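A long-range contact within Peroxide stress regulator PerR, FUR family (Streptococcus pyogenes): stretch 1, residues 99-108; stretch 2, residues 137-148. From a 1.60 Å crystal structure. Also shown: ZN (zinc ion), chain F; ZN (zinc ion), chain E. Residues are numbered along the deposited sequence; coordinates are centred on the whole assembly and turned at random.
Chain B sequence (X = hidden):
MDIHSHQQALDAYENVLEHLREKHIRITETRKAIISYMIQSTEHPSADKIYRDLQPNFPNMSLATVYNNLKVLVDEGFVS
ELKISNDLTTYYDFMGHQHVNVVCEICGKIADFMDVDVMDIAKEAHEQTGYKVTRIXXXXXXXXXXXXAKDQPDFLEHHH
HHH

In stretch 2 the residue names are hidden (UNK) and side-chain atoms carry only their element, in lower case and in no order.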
# COMPACT_ATOMS: atom_id res chain seq x y z
N HIS B 99 -7.27 5.50 -7.21
CA HIS B 99 -8.19 6.00 -6.19
C HIS B 99 -8.88 4.85 -5.48
O HIS B 99 -9.47 3.98 -6.12
CB HIS B 99 -9.20 6.96 -6.81
CG HIS B 99 -8.56 8.14 -7.48
ND1 HIS B 99 -8.42 9.36 -6.87
CD2 HIS B 99 -7.99 8.26 -8.70
CE1 HIS B 99 -7.81 10.19 -7.69
NE2 HIS B 99 -7.53 9.55 -8.81
N VAL B 100 -8.80 4.86 -4.16
CA VAL B 100 -9.25 3.76 -3.32
C VAL B 100 -10.37 4.20 -2.40
O VAL B 100 -10.33 5.30 -1.84
CB VAL B 100 -8.07 3.23 -2.47
CG1 VAL B 100 -8.51 2.06 -1.58
CG2 VAL B 100 -6.90 2.83 -3.36
N ASN B 101 -11.38 3.35 -2.23
CA ASN B 101 -12.48 3.66 -1.32
C ASN B 101 -12.13 3.38 0.14
O ASN B 101 -11.39 2.44 0.45
CB ASN B 101 -13.73 2.86 -1.68
CG ASN B 101 -14.45 3.44 -2.88
OD1 ASN B 101 -14.33 4.62 -3.17
ND2 ASN B 101 -15.22 2.60 -3.56
N VAL B 102 -12.66 4.20 1.04
CA VAL B 102 -12.67 3.86 2.45
C VAL B 102 -14.13 3.79 2.90
O VAL B 102 -14.90 4.73 2.69
CB VAL B 102 -11.82 4.83 3.31
CG1 VAL B 102 -12.31 6.27 3.17
CG2 VAL B 102 -11.83 4.40 4.77
N VAL B 103 -14.51 2.66 3.48
CA VAL B 103 -15.91 2.42 3.82
C VAL B 103 -16.10 2.44 5.33
O VAL B 103 -15.33 1.83 6.07
CB VAL B 103 -16.38 1.05 3.28
CG1 VAL B 103 -17.86 0.85 3.57
CG2 VAL B 103 -16.11 0.95 1.78
N CYS B 104 -17.14 3.14 5.80
CA CYS B 104 -17.41 3.20 7.23
C CYS B 104 -18.01 1.89 7.71
O CYS B 104 -19.04 1.44 7.20
CB CYS B 104 -18.32 4.37 7.59
SG CYS B 104 -18.61 4.52 9.38
N GLU B 105 -17.36 1.29 8.71
CA GLU B 105 -17.81 0.01 9.26
C GLU B 105 -19.19 0.13 9.91
O GLU B 105 -19.94 -0.84 9.95
CB GLU B 105 -16.81 -0.47 10.31
CG GLU B 105 -15.37 -0.56 9.82
CD GLU B 105 -14.92 -1.98 9.59
OE1 GLU B 105 -13.74 -2.28 9.88
OE2 GLU B 105 -15.74 -2.80 9.12
N ILE B 106 -19.51 1.32 10.39
CA ILE B 106 -20.76 1.54 11.12
C ILE B 106 -21.95 1.94 10.24
O ILE B 106 -23.03 1.35 10.36
CB ILE B 106 -20.57 2.60 12.24
CG1 ILE B 106 -19.50 2.12 13.24
CG2 ILE B 106 -21.89 2.88 12.94
CD1 ILE B 106 -19.24 3.10 14.37
N CYS B 107 -21.76 2.93 9.37
CA CYS B 107 -22.88 3.45 8.59
C CYS B 107 -22.80 3.12 7.10
O CYS B 107 -23.79 3.28 6.38
CB CYS B 107 -23.02 4.97 8.78
SG CYS B 107 -21.76 5.95 7.93
N GLY B 108 -21.64 2.67 6.65
CA GLY B 108 -21.47 2.25 5.26
C GLY B 108 -21.13 3.37 4.30
O GLY B 108 -20.97 3.14 3.10
N UNK B 137 -6.74 -5.61 -5.83
CA UNK B 137 -7.92 -4.89 -5.36
C UNK B 137 -7.77 -4.51 -3.89
O UNK B 137 -7.45 -5.35 -3.06
c UNK B 137 -7.04 -7.01 -6.17
c UNK B 137 -8.37 -7.23 -5.52
c UNK B 137 -9.05 -5.90 -5.54
N UNK B 138 -7.98 -3.23 -3.59
CA UNK B 138 -7.83 -2.75 -2.23
C UNK B 138 -9.03 -1.90 -1.83
O UNK B 138 -9.44 -1.02 -2.58
c UNK B 138 -5.32 -2.74 -2.45
c UNK B 138 -6.41 -1.41 -0.64
c UNK B 138 -6.54 -1.92 -2.06
N UNK B 139 -9.60 -2.21 -0.67
CA UNK B 139 -10.63 -1.38 -0.07
C UNK B 139 -10.27 -1.15 1.39
O UNK B 139 -9.95 -2.10 2.11
c UNK B 139 -12.40 -2.35 -1.58
c UNK B 139 -13.07 -1.17 0.54
c UNK B 139 -12.01 -2.05 -0.13
c UNK B 139 -13.76 -2.99 -1.71
N UNK B 140 -10.31 0.10 1.83
CA UNK B 140 -10.02 0.41 3.22
C UNK B 140 -11.31 0.49 4.03
O UNK B 140 -12.37 0.79 3.49
c UNK B 140 -9.25 1.71 3.33
N UNK B 141 -11.21 0.20 5.32
CA UNK B 141 -12.35 0.31 6.22
C UNK B 141 -11.98 1.20 7.39
O UNK B 141 -10.82 1.29 7.78
c UNK B 141 -13.31 -1.94 5.58
c UNK B 141 -14.27 -3.54 3.52
c UNK B 141 -12.79 -1.07 6.70
c UNK B 141 -12.92 -3.55 3.83
c UNK B 141 -15.14 -2.74 4.23
c UNK B 141 -12.45 -2.75 4.85
o UNK B 141 -14.74 -4.34 2.49
c UNK B 141 -14.66 -1.95 5.25
N UNK B 142 -12.98 1.88 7.95
CA UNK B 142 -12.74 2.78 9.05
C UNK B 142 -14.01 3.34 9.63
O UNK B 142 -15.10 2.87 9.33
N UNK B 143 -13.86 4.34 10.49
CA UNK B 143 -15.00 5.03 11.07
C UNK B 143 -15.02 6.45 10.52
O UNK B 143 -14.05 7.19 10.68
c UNK B 143 -15.65 2.64 12.86
c UNK B 143 -16.20 5.61 13.21
c UNK B 143 -14.59 3.68 13.16
c UNK B 143 -14.91 5.07 12.60
N UNK B 144 -16.12 6.82 9.87
CA UNK B 144 -16.26 8.16 9.31
C UNK B 144 -16.33 9.21 10.42
O UNK B 144 -16.69 8.89 11.55
s UNK B 144 -19.10 8.29 9.24
c UNK B 144 -17.49 8.23 8.39
N UNK B 145 -15.94 10.46 10.11
CA UNK B 145 -15.97 11.55 11.10
C UNK B 145 -17.31 11.66 11.84
O UNK B 145 -17.31 11.88 13.05
c UNK B 145 -14.83 12.29 9.15
c UNK B 145 -15.32 10.90 8.84
c UNK B 145 -15.71 12.79 10.25
N UNK B 146 -18.42 11.50 11.13
CA UNK B 146 -19.74 11.62 11.76
C UNK B 146 -19.99 10.51 12.77
O UNK B 146 -20.58 10.75 13.83
o UNK B 146 -21.58 13.08 8.94
c UNK B 146 -20.95 13.01 10.01
c UNK B 146 -20.85 11.66 10.71
o UNK B 146 -20.41 13.99 10.55
N UNK B 147 -19.55 9.30 12.46
CA UNK B 147 -19.74 8.17 13.36
C UNK B 147 -18.80 8.23 14.56
O UNK B 147 -19.12 7.71 15.63
c UNK B 147 -19.58 6.84 12.62
s UNK B 147 -21.05 6.33 11.68
N UNK B 148 -17.65 8.87 14.38
CA UNK B 148 -16.70 9.04 15.47
C UNK B 148 -17.30 9.90 16.58
O UNK B 148 -16.94 9.77 17.75
c UNK B 148 -15.40 9.68 14.97
c UNK B 148 -13.42 9.53 13.40
c UNK B 148 -14.60 8.80 14.02
o UNK B 148 -13.23 9.48 12.18
n UNK B 148 -12.63 10.21 14.22
ZN ZN F . -20.07 6.26 9.52
ZN ZN E . -6.96 10.49 -10.65
O HOH W 1 -11.39 0.71 -3.52

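At position 137 three carbons close a ring onto the backbone N, out of reach of stretch 1, which makes it Pro-137. Position 138 carries one carbon bearing two more, one of them 4.2 Å from Val-100 CG1; this fork is Val-138, a fit of two small branched side chains. A water joins Val-138 O (2.8 Å) to Asn-101 N (2.9 Å). At 139, four carbons fork at the first, with one arm two carbons long, and the shorter arm packs 3.9 Å from Val-103 CG2: this is Ile-139.

The single carbon at 140 sits 4.0 Å from Val-102 CG2 on a buried face; a lone methyl is Ala-140. The backbone bonds on both sides of Val-102: Ala-140 N donates to Asn-101 O (2.9 Å), and Val-103 N to Ala-140 O (2.8 Å). At 141, one carbon leads to a six-carbon ring bearing an oxygen, and a ring carbon lies 4.0 Å from Val-103 CB. This is Tyr-141, whose broad ring packs against Val-103 on the other, partly exposed face. Position 142 has no side-chain atoms; its backbone N donates to Val-103 O (3.0 Å), and its O accepts from Glu-105 N (2.8 Å). It is Gly-142, where an ideal CB would stand 3.9 Å from Val-102 CG2, close but not clashing.

Position 143 again shows four carbons, forked at the first; its CB points sideways, yet the longer arm ends 3.9 Å from Ile-106 CG1. That reach suits Ile-143. At 144, one carbon leads to a sulfur that binds the zinc of chain F at 2.3 Å, and the backbone N donates to Cys-104 SG (3.4 Å): Cys-144. The three-carbon ring closed onto N at 145 is Pro-145, suited to a helix's first turn, where its N need not donate. Position 146, two carbons with two oxygens on the second, is exposed and clear of stretch 1: Asp-146, an acidic residue suited to a helix's first turn. At 147, one carbon leads to a sulfur that binds the same zinc at 2.4 Å and lies 3.8 Å from Ile-106 CG2, making it Cys-147; Cys-147 N caps onto Cys-144 SG through a weak bond (3.4 Å). Position 148 has three carbons, the third carrying an oxygen and a nitrogen: Gln-148, a polar residue suited to exposure, whose CA-to-CB bond points away from stretch 1.

The contact combines a short parallel sheet with a metal clasp. Paired strands align the two stretches from Val-102 to Cys-104, and at and just beyond their ends Cys-104, Cys-107, Cys-144 and Cys-147 close around one zinc. Cys-107 N (3.5 Å) and Cys-144 N both donate to Cys-104 SG, which helps stabilize the negative charge expected on a zinc-bound thiolate.

Stretch 2 137-148: PVIAYGICPDCQ
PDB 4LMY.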